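Local coordinates for protein aspergillopepsin-2 heavy chain (PDB 1Y43) that cleaves peptide bonds, as the heavy chain of the two-chain endopeptidase aspergillopepsin II, a member of the glutamic peptidase family G1, at residues C6-V11 / G26-Y31; C18-L23 / D99-N104; F52-I57 / Q86-T91. One frame throughout, in Å; residues are numbered along the deposited sequence.

Contact 1: residues C6-V11 / G26-Y31; sequences CASAWV and GVDFCY. With SO4 (sulfate ion), chain D.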
loop_
_atom_site.group_PDB
_atom_site.type_symbol
_atom_site.label_atom_id
_atom_site.label_comp_id
_atom_site.label_asym_id
_atom_site.label_seq_id
_atom_site.Cartn_x
_atom_site.Cartn_y
_atom_site.Cartn_z
ATOM N N CYS B 6 13.963 3.994 -3.052
ATOM C CA CYS B 6 12.959 3.093 -2.475
ATOM C C CYS B 6 11.576 3.361 -3.047
ATOM O O CYS B 6 11.334 4.375 -3.708
ATOM C CB CYS B 6 12.849 3.294 -0.954
ATOM S SG CYS B 6 14.356 3.079 0.045
ATOM N N ALA B 7 10.657 2.458 -2.718
ATOM C CA ALA B 7 9.253 2.562 -3.093
ATOM C C ALA B 7 8.521 1.647 -2.111
ATOM O O ALA B 7 9.154 0.849 -1.427
ATOM C CB ALA B 7 9.043 2.096 -4.531
ATOM N N SER B 8 7.216 1.814 -1.974
ATOM C CA SER B 8 6.446 0.957 -1.085
ATOM C C SER B 8 5.142 0.560 -1.790
ATOM O O SER B 8 4.663 1.274 -2.682
ATOM C CB SER B 8 6.131 1.694 0.222
ATOM O OG SER B 8 5.209 2.751 -0.010
ATOM N N ALA B 9 4.580 -0.571 -1.396
ATOM C CA ALA B 9 3.310 -1.026 -1.947
ATOM C C ALA B 9 2.494 -1.405 -0.722
ATOM O O ALA B 9 2.981 -2.123 0.162
ATOM C CB ALA B 9 3.505 -2.244 -2.837
ATOM N N TRP B 10 1.256 -0.940 -0.667
ATOM C CA TRP B 10 0.403 -1.228 0.472
ATOM C C TRP B 10 -1.084 -1.155 0.138
ATOM O O TRP B 10 -1.463 -0.690 -0.932
ATOM C CB TRP B 10 0.721 -0.229 1.604
ATOM C CG TRP B 10 0.698 1.219 1.200
ATOM C CD1 TRP B 10 1.752 1.962 0.734
ATOM C CD2 TRP B 10 -0.416 2.120 1.293
ATOM N NE1 TRP B 10 1.364 3.264 0.547
ATOM C CE2 TRP B 10 0.040 3.389 0.881
ATOM C CE3 TRP B 10 -1.751 1.975 1.691
ATOM C CZ2 TRP B 10 -0.795 4.516 0.860
ATOM C CZ3 TRP B 10 -2.582 3.102 1.668
ATOM C CH2 TRP B 10 -2.097 4.352 1.256
ATOM N N VAL B 11 -1.909 -1.693 1.036
ATOM C CA VAL B 11 -3.357 -1.579 0.903
ATOM C C VAL B 11 -3.791 -0.836 2.161
ATOM O O VAL B 11 -3.127 -0.913 3.218
ATOM C CB VAL B 11 -4.103 -2.947 0.817
ATOM C CG1 VAL B 11 -3.701 -3.676 -0.436
ATOM C CG2 VAL B 11 -3.870 -3.781 2.071
ATOM N N GLY B 26 2.003 -2.839 4.438
ATOM C CA GLY B 26 2.654 -3.123 3.180
ATOM C C GLY B 26 4.112 -3.487 3.296
ATOM O O GLY B 26 4.601 -3.860 4.363
ATOM N N VAL B 27 4.815 -3.316 2.183
ATOM C CA VAL B 27 6.216 -3.674 2.081
ATOM C C VAL B 27 7.014 -2.569 1.409
ATOM O O VAL B 27 6.511 -1.913 0.492
ATOM C CB VAL B 27 6.348 -4.942 1.198
ATOM C CG1 VAL B 27 7.806 -5.254 0.924
ATOM C CG2 VAL B 27 5.655 -6.132 1.866
ATOM N N ASP B 28 8.220 -2.317 1.918
ATOM C CA ASP B 28 9.134 -1.331 1.332
ATOM C C ASP B 28 10.192 -2.098 0.555
ATOM O O ASP B 28 10.577 -3.201 0.956
ATOM C CB ASP B 28 9.892 -0.546 2.411
ATOM C CG ASP B 28 9.069 0.557 3.050
ATOM O OD1 ASP B 28 7.956 0.835 2.607
ATOM O OD2 ASP B 28 9.565 1.170 4.008
ATOM N N PHE B 29 10.606 -1.565 -0.584
ATOM C CA PHE B 29 11.686 -2.187 -1.357
ATOM C C PHE B 29 12.696 -1.099 -1.651
ATOM O O PHE B 29 12.334 -0.052 -2.178
ATOM C CB PHE B 29 11.243 -2.838 -2.686
ATOM C CG PHE B 29 9.825 -2.568 -3.079
ATOM C CD1 PHE B 29 8.799 -3.375 -2.602
ATOM C CD2 PHE B 29 9.521 -1.537 -3.971
ATOM C CE1 PHE B 29 7.480 -3.167 -3.005
ATOM C CE2 PHE B 29 8.208 -1.310 -4.388
ATOM C CZ PHE B 29 7.187 -2.129 -3.903
ATOM N N CYS B 30 13.939 -1.320 -1.244
ATOM C CA CYS B 30 14.999 -0.349 -1.465
ATOM C C CYS B 30 16.203 -0.920 -2.183
ATOM O O CYS B 30 16.527 -2.098 -2.034
ATOM C CB CYS B 30 15.458 0.251 -0.148
ATOM S SG CYS B 30 14.198 1.190 0.759
ATOM N N TYR B 31 16.865 -0.052 -2.939
ATOM C CA TYR B 31 18.045 -0.391 -3.701
ATOM C C TYR B 31 19.161 0.603 -3.387
ATOM O O TYR B 31 18.930 1.815 -3.341
ATOM C CB TYR B 31 17.755 -0.309 -5.199
ATOM C CG TYR B 31 19.023 -0.425 -6.008
ATOM C CD1 TYR B 31 19.647 -1.655 -6.165
ATOM C CD2 TYR B 31 19.665 0.709 -6.514
ATOM C CE1 TYR B 31 20.880 -1.763 -6.797
ATOM C CE2 TYR B 31 20.913 0.609 -7.152
ATOM C CZ TYR B 31 21.506 -0.632 -7.284
ATOM O OH TYR B 31 22.737 -0.775 -7.890
HETATM S S SO4 D . 23.461 3.251 -8.782
HETATM O O1 SO4 D . 23.531 1.753 -8.576
HETATM O O2 SO4 D . 24.584 3.930 -8.032
HETATM O O3 SO4 D . 23.575 3.541 -10.256
HETATM O O4 SO4 D . 22.152 3.774 -8.243
#
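The Phe29 ring leans over onto strand 6-11, against Ala7 and Ala9, making the apolar centre of this antiparallel pair. Its chi1 of 8° nearly eclipses CG with the backbone N, a strained value; CG, and the ring built on it, stands on the side of strand 6-11. CE2 comes to 3.5 Å from Ala7 CB, while Ala9 CB meets the rim at CZ, 3.8 Å away. One face of the ring lies over the carbonyl oxygen of Ala7, which is 3.5 Å above its plane, toward the rim.

Two reciprocal pairs of hydrogen bonds hold the backbones, Ala7 with Phe29 and Ala9 with Val27; the bond from Phe29 N to Ala7 O, at 2.9 Å, is almost straight (173°). On the face of Cys6, Ser8 and Asp28, a disulfide of 2.0 Å between SG atoms joins the non-hydrogen-bonded pair Cys6 and Cys30, making this a disulfide-clamped antiparallel beta hairpin. Asp28 OD1 closes to 3.1 Å from Ser8 CB, and Trp10 CB rests on Gly26 CA. Past the disulfide, Tyr31 OH, also hydrogen-bonded to Gly34 N, donates to O1 of a sulfate, probably from the crystallisation liquor, at 2.7 Å.

The hairpin lies inside a mixed sheet: strands 104-114, which supplies Glu110 to Trp10 NE1, and 117-121 border strand 4-13, strand 35-45 borders 22-32, and the second protein chain packs against Val27 and Phe29.

Contact 2: residues C18-L23 / D99-N104; sequences CETAIL and DLCETN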
loop_
_atom_site.group_PDB
_atom_site.type_symbol
_atom_site.label_atom_id
_atom_site.label_comp_id
_atom_site.label_asym_id
_atom_site.label_seq_id
_atom_site.Cartn_x
_atom_site.Cartn_y
_atom_site.Cartn_z
ATOM N N CYS B 18 -10.559 11.214 3.510
ATOM C CA CYS B 18 -10.736 11.136 4.955
ATOM C C CYS B 18 -9.355 11.465 5.503
ATOM O O CYS B 18 -8.418 10.698 5.306
ATOM C CB CYS B 18 -11.135 9.728 5.367
ATOM S SG CYS B 18 -11.157 9.566 7.172
ATOM N N GLU B 19 -9.234 12.590 6.198
ATOM C CA GLU B 19 -7.938 13.053 6.697
ATOM C C GLU B 19 -7.507 12.696 8.112
ATOM O O GLU B 19 -6.361 12.941 8.482
ATOM C CB GLU B 19 -7.861 14.579 6.604
ATOM C CG GLU B 19 -8.556 15.196 5.404
ATOM C CD GLU B 19 -7.842 14.915 4.101
ATOM O OE1 GLU B 19 -6.588 14.900 4.089
ATOM O OE2 GLU B 19 -8.548 14.724 3.083
ATOM N N THR B 20 -8.395 12.136 8.911
ATOM C CA THR B 20 -8.048 11.859 10.294
ATOM C C THR B 20 -7.245 10.589 10.607
ATOM O O THR B 20 -6.661 10.479 11.691
ATOM C CB THR B 20 -9.322 11.926 11.145
ATOM O OG1 THR B 20 -10.329 11.121 10.518
ATOM C CG2 THR B 20 -9.836 13.385 11.214
ATOM N N ALA B 21 -7.193 9.647 9.661
ATOM C CA ALA B 21 -6.451 8.408 9.873
ATOM C C ALA B 21 -6.286 7.609 8.605
ATOM O O ALA B 21 -6.934 7.884 7.592
ATOM C CB ALA B 21 -7.153 7.541 10.905
ATOM N N ILE B 22 -5.370 6.650 8.675
ATOM C CA ILE B 22 -5.112 5.711 7.601
ATOM C C ILE B 22 -4.690 4.414 8.264
ATOM O O ILE B 22 -3.775 4.406 9.091
ATOM C CB ILE B 22 -3.938 6.079 6.669
ATOM C CG1 ILE B 22 -4.000 7.532 6.217
ATOM C CG2 ILE B 22 -3.966 5.150 5.448
ATOM C CD1 ILE B 22 -2.905 7.911 5.237
ATOM N N LEU B 23 -5.404 3.337 7.959
ATOM C CA LEU B 23 -5.057 2.012 8.463
ATOM C C LEU B 23 -4.402 1.372 7.228
ATOM O O LEU B 23 -5.072 1.146 6.205
ATOM C CB LEU B 23 -6.307 1.232 8.891
ATOM C CG LEU B 23 -6.148 -0.282 9.089
ATOM C CD1 LEU B 23 -5.013 -0.617 10.063
ATOM C CD2 LEU B 23 -7.457 -0.866 9.574
ATOM N N ASP B 99 -9.530 8.396 14.200
ATOM C CA ASP B 99 -10.724 7.654 13.813
ATOM C C ASP B 99 -10.857 7.556 12.316
ATOM O O ASP B 99 -10.686 8.538 11.607
ATOM C CB ASP B 99 -11.995 8.325 14.348
ATOM C CG ASP B 99 -12.144 8.191 15.844
ATOM O OD1 ASP B 99 -11.485 7.317 16.450
ATOM O OD2 ASP B 99 -12.917 8.978 16.425
ATOM N N LEU B 100 -11.190 6.360 11.840
ATOM C CA LEU B 100 -11.393 6.136 10.422
ATOM C C LEU B 100 -12.752 6.700 10.013
ATOM O O LEU B 100 -13.642 6.842 10.848
ATOM C CB LEU B 100 -11.428 4.639 10.137
ATOM C CG LEU B 100 -10.149 3.858 10.381
ATOM C CD1 LEU B 100 -10.435 2.369 10.181
ATOM C CD2 LEU B 100 -9.078 4.357 9.421
ATOM N N CYS B 101 -12.892 7.070 8.743
ATOM C CA CYS B 101 -14.181 7.519 8.209
ATOM C C CYS B 101 -14.770 6.330 7.445
ATOM O O CYS B 101 -15.975 6.256 7.232
ATOM C CB CYS B 101 -14.025 8.639 7.182
ATOM S SG CYS B 101 -13.060 10.077 7.671
ATOM N N GLU B 102 -13.884 5.446 6.979
ATOM C CA GLU B 102 -14.237 4.269 6.185
ATOM C C GLU B 102 -14.796 4.662 4.816
ATOM O O GLU B 102 -15.660 3.983 4.253
ATOM C CB GLU B 102 -15.173 3.333 6.965
ATOM C CG GLU B 102 -14.517 2.788 8.221
ATOM C CD GLU B 102 -15.372 1.798 8.993
ATOM O OE1 GLU B 102 -16.579 1.657 8.707
ATOM O OE2 GLU B 102 -14.807 1.152 9.893
ATOM N N THR B 103 -14.247 5.746 4.261
ATOM C CA THR B 103 -14.682 6.254 2.967
ATOM C C THR B 103 -13.730 5.970 1.813
ATOM O O THR B 103 -14.087 6.192 0.663
ATOM C CB THR B 103 -15.007 7.770 3.023
ATOM O OG1 THR B 103 -13.864 8.484 3.495
ATOM C CG2 THR B 103 -16.193 8.028 3.963
ATOM N N ASN B 104 -12.507 5.528 2.106
ATOM C CA ASN B 104 -11.567 5.197 1.022
ATOM C C ASN B 104 -10.971 3.798 1.234
ATOM O O ASN B 104 -10.714 3.398 2.372
ATOM C CB ASN B 104 -10.368 6.143 0.985
ATOM C CG ASN B 104 -10.734 7.601 1.056
ATOM O OD1 ASN B 104 -9.984 8.396 1.608
ATOM N ND2 ASN B 104 -11.862 7.970 0.448
#
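Leu100 turns its CD2 methyl back toward residues 21-23, setting it 4.0 Å from Ala21 CB and 4.2 Å from Leu23 CB, although its own CB points away from that segment. Trp44 of strand 35-45 touches all three side chains, which gives this small apolar patch a common floor.

Alongside it runs a covalent tie: Cys18 SG, placed anti to its backbone N (chi1 173°), meets Cys101 SG at 2.0 Å. Thr103 OG1 lies 3.5 Å from Cys18 CB. Nearer the solvent, Thr20 OG1 donates to Asp99 O, a 2.8 Å bond that arrives almost in line with the carbonyl. At the far end, a weak bond from Cys18 N reaches Asn104 OD1 at 3.4 Å. That oxygen also receives Asp16 N and Asn104 ND2 bonds Thr17 OG1, so the amide is gripped by Asp16, Thr17 and Cys18, while the carboxylate of Asp14 collects the backbone N-H groups of Cys101 through Asn104 and holds that loop in shape. Asn104, the last residue of 99-104, already pairs antiparallel with a strand of the second protein chain, carrying the sheet across the interface.

Two irregular connections, far apart in sequence, are thus laced together by a disulfide, with hydrogen bonds and a small apolar patch beside it, at an end of the concanavalin-like beta fold of this family.

Contact 3: residues F52-I57 / Q86-T91; sequences FSDITI and QSVTHT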
loop_
_atom_site.group_PDB
_atom_site.type_symbol
_atom_site.label_atom_id
_atom_site.label_comp_id
_atom_site.label_asym_id
_atom_site.label_seq_id
_atom_site.Cartn_x
_atom_site.Cartn_y
_atom_site.Cartn_z
ATOM N N PHE B 52 7.404 -5.201 10.955
ATOM C CA PHE B 52 7.081 -6.564 11.364
ATOM C C PHE B 52 8.451 -7.240 11.279
ATOM O O PHE B 52 8.917 -7.570 10.186
ATOM C CB PHE B 52 6.169 -7.233 10.345
ATOM C CG PHE B 52 4.724 -6.929 10.520
ATOM C CD1 PHE B 52 4.045 -7.343 11.665
ATOM C CD2 PHE B 52 4.011 -6.317 9.504
ATOM C CE1 PHE B 52 2.657 -7.163 11.788
ATOM C CE2 PHE B 52 2.629 -6.132 9.616
ATOM C CZ PHE B 52 1.951 -6.560 10.760
ATOM N N SER B 53 9.079 -7.460 12.426
ATOM C CA SER B 53 10.408 -8.072 12.476
ATOM C C SER B 53 10.473 -9.594 12.342
ATOM O O SER B 53 11.539 -10.160 12.097
ATOM C CB SER B 53 11.116 -7.642 13.762
ATOM O OG SER B 53 11.313 -6.240 13.751
ATOM N N ASP B 54 9.341 -10.257 12.514
ATOM C CA ASP B 54 9.292 -11.712 12.439
ATOM C C ASP B 54 8.821 -12.275 11.094
ATOM O O ASP B 54 8.154 -13.309 11.048
ATOM C CB ASP B 54 8.464 -12.278 13.610
ATOM C CG ASP B 54 7.058 -11.681 13.703
ATOM O OD1 ASP B 54 6.784 -10.596 13.118
ATOM O OD2 ASP B 54 6.211 -12.307 14.387
ATOM N N ILE B 55 9.138 -11.573 10.011
ATOM C CA ILE B 55 8.773 -12.033 8.676
ATOM C C ILE B 55 9.832 -11.611 7.667
ATOM O O ILE B 55 10.280 -10.457 7.641
ATOM C CB ILE B 55 7.360 -11.562 8.213
ATOM C CG1 ILE B 55 6.962 -12.316 6.932
ATOM C CG2 ILE B 55 7.340 -10.041 7.958
ATOM C CD1 ILE B 55 5.480 -12.248 6.586
ATOM N N THR B 56 10.257 -12.576 6.867
ATOM C CA THR B 56 11.271 -12.368 5.844
ATOM C C THR B 56 10.611 -12.153 4.482
ATOM O O THR B 56 9.730 -12.921 4.083
ATOM C CB THR B 56 12.191 -13.595 5.777
ATOM O OG1 THR B 56 12.828 -13.764 7.041
ATOM C CG2 THR B 56 13.239 -13.420 4.693
ATOM N N ILE B 57 11.032 -11.091 3.800
ATOM C CA ILE B 57 10.519 -10.715 2.486
ATOM C C ILE B 57 11.692 -10.775 1.490
ATOM O O ILE B 57 12.739 -10.172 1.743
ATOM C CB ILE B 57 9.978 -9.250 2.502
ATOM C CG1 ILE B 57 9.030 -9.004 3.680
ATOM C CG2 ILE B 57 9.319 -8.914 1.163
ATOM C CD1 ILE B 57 7.704 -9.722 3.588
ATOM N N GLN B 86 4.726 -17.802 5.911
ATOM C CA GLN B 86 4.768 -16.937 7.109
ATOM C C GLN B 86 3.590 -15.956 7.082
ATOM O O GLN B 86 3.253 -15.420 6.035
ATOM C CB GLN B 86 6.059 -16.094 7.175
ATOM C CG GLN B 86 7.397 -16.827 7.382
ATOM C CD GLN B 86 8.612 -15.921 7.075
ATOM O OE1 GLN B 86 9.491 -15.719 7.915
ATOM N NE2 GLN B 86 8.641 -15.357 5.867
ATOM N N SER B 87 3.025 -15.669 8.247
ATOM C CA SER B 87 1.902 -14.750 8.353
ATOM C C SER B 87 2.027 -14.023 9.676
ATOM O O SER B 87 2.309 -14.653 10.705
ATOM C CB SER B 87 0.587 -15.529 8.299
ATOM O OG SER B 87 -0.535 -14.671 8.283
ATOM N N VAL B 88 1.907 -12.700 9.638
ATOM C CA VAL B 88 1.990 -11.872 10.838
ATOM C C VAL B 88 0.812 -10.903 10.853
ATOM O O VAL B 88 0.403 -10.384 9.809
ATOM C CB VAL B 88 3.340 -11.063 10.921
ATOM C CG1 VAL B 88 4.527 -12.015 11.113
ATOM C CG2 VAL B 88 3.567 -10.230 9.662
ATOM N N THR B 89 0.257 -10.682 12.039
ATOM C CA THR B 89 -0.875 -9.775 12.190
ATOM C C THR B 89 -0.666 -8.882 13.385
ATOM O O THR B 89 -0.238 -9.361 14.432
ATOM C CB THR B 89 -2.231 -10.541 12.435
ATOM O OG1 THR B 89 -2.550 -11.352 11.292
ATOM C CG2 THR B 89 -3.400 -9.548 12.691
ATOM N N HIS B 90 -0.940 -7.592 13.221
ATOM C CA HIS B 90 -0.872 -6.655 14.333
ATOM C C HIS B 90 -2.311 -6.235 14.604
ATOM O O HIS B 90 -3.008 -5.790 13.690
ATOM C CB HIS B 90 -0.055 -5.403 14.016
ATOM C CG HIS B 90 -0.009 -4.443 15.160
ATOM N ND1 HIS B 90 0.875 -4.573 16.205
ATOM C CD2 HIS B 90 -0.805 -3.381 15.477
ATOM C CE1 HIS B 90 0.627 -3.653 17.115
ATOM N NE2 HIS B 90 -0.389 -2.921 16.692
ATOM N N THR B 91 -2.764 -6.427 15.839
ATOM C CA THR B 91 -4.112 -6.056 16.220
ATOM C C THR B 91 -4.103 -4.725 16.975
ATOM O O THR B 91 -3.282 -4.517 17.879
ATOM C CB THR B 91 -4.739 -7.159 17.105
ATOM O OG1 THR B 91 -4.814 -8.380 16.358
ATOM C CG2 THR B 91 -6.132 -6.778 17.570
#
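Phe52 and Val88 are brought face to methyl by their first torsions: Phe52 holds CG beside its backbone N (chi1 -84°), and Val88 sets CG2 between its N and carbonyl carbon. CG2 thus stands over one face of the ring, 3.6 Å from its centroid, in a CH-pi contact shifted slightly toward CD1. At the ring's edge, near its plane, comes His90 N, while His90 CB touches Phe52 CE1 at 3.9 Å; the imidazole itself turns off to stack on Tyr42.

The other branch of Val88 serves the loop. Its CG1 sits 3.3 Å from Asp54 OD1 and 4.1 Å from Ile55 CB, so the one valine is wedged among three residues of the 52-57 segment.

Polar pairing at Gln86 joins the segment to Thr56. The extended Gln86 side chain lays its amide beside Thr56 and works in both directions: NE2 donates to Thr56 O at 3.2 Å, in the carbonyl plane and on a lone pair, while OE1 accepts a weak bond of 3.4 Å from Thr56 N. Ile55 CG1 packs 3.6 Å from that NE2, over one face of the amide. Thr84 OG1 also bonds NE2, and Asn81 ND2 bonds Thr56 O, so NE2 and Thr56 O each have a second partner.

Here a side-chain amide pairs with the backbone of a single loop residue, and a CH-pi contact sits beside it. Together they fasten the 52-57 loop to the outer strand of an antiparallel three-stranded sheet, within the concanavalin-like beta architecture of the family.

Overall arrangement
From the N terminus, strand 4-13 first meets strand 22-32 in contact 1, which closes a beta hairpin over a short loop. That loop holds the start of residues 18-23, whose partner 99-104 comes much later, so contact 2 crosses contact 1 along the chain and shares strand 22-32 with it. Contact 3 follows contact 1 in series and is nested inside the long loop that contact 2 closes. Contact 1 pairs two strands of the mixed sheet, contact 2 ties the loop before strand 22-32 to the loop before strand 104-114, and contact 3 joins a loop to the three-stranded sheet. Contacts 1 and 3 meet where Val27 CG1 packs 4.0 Å from Ile57 CG2.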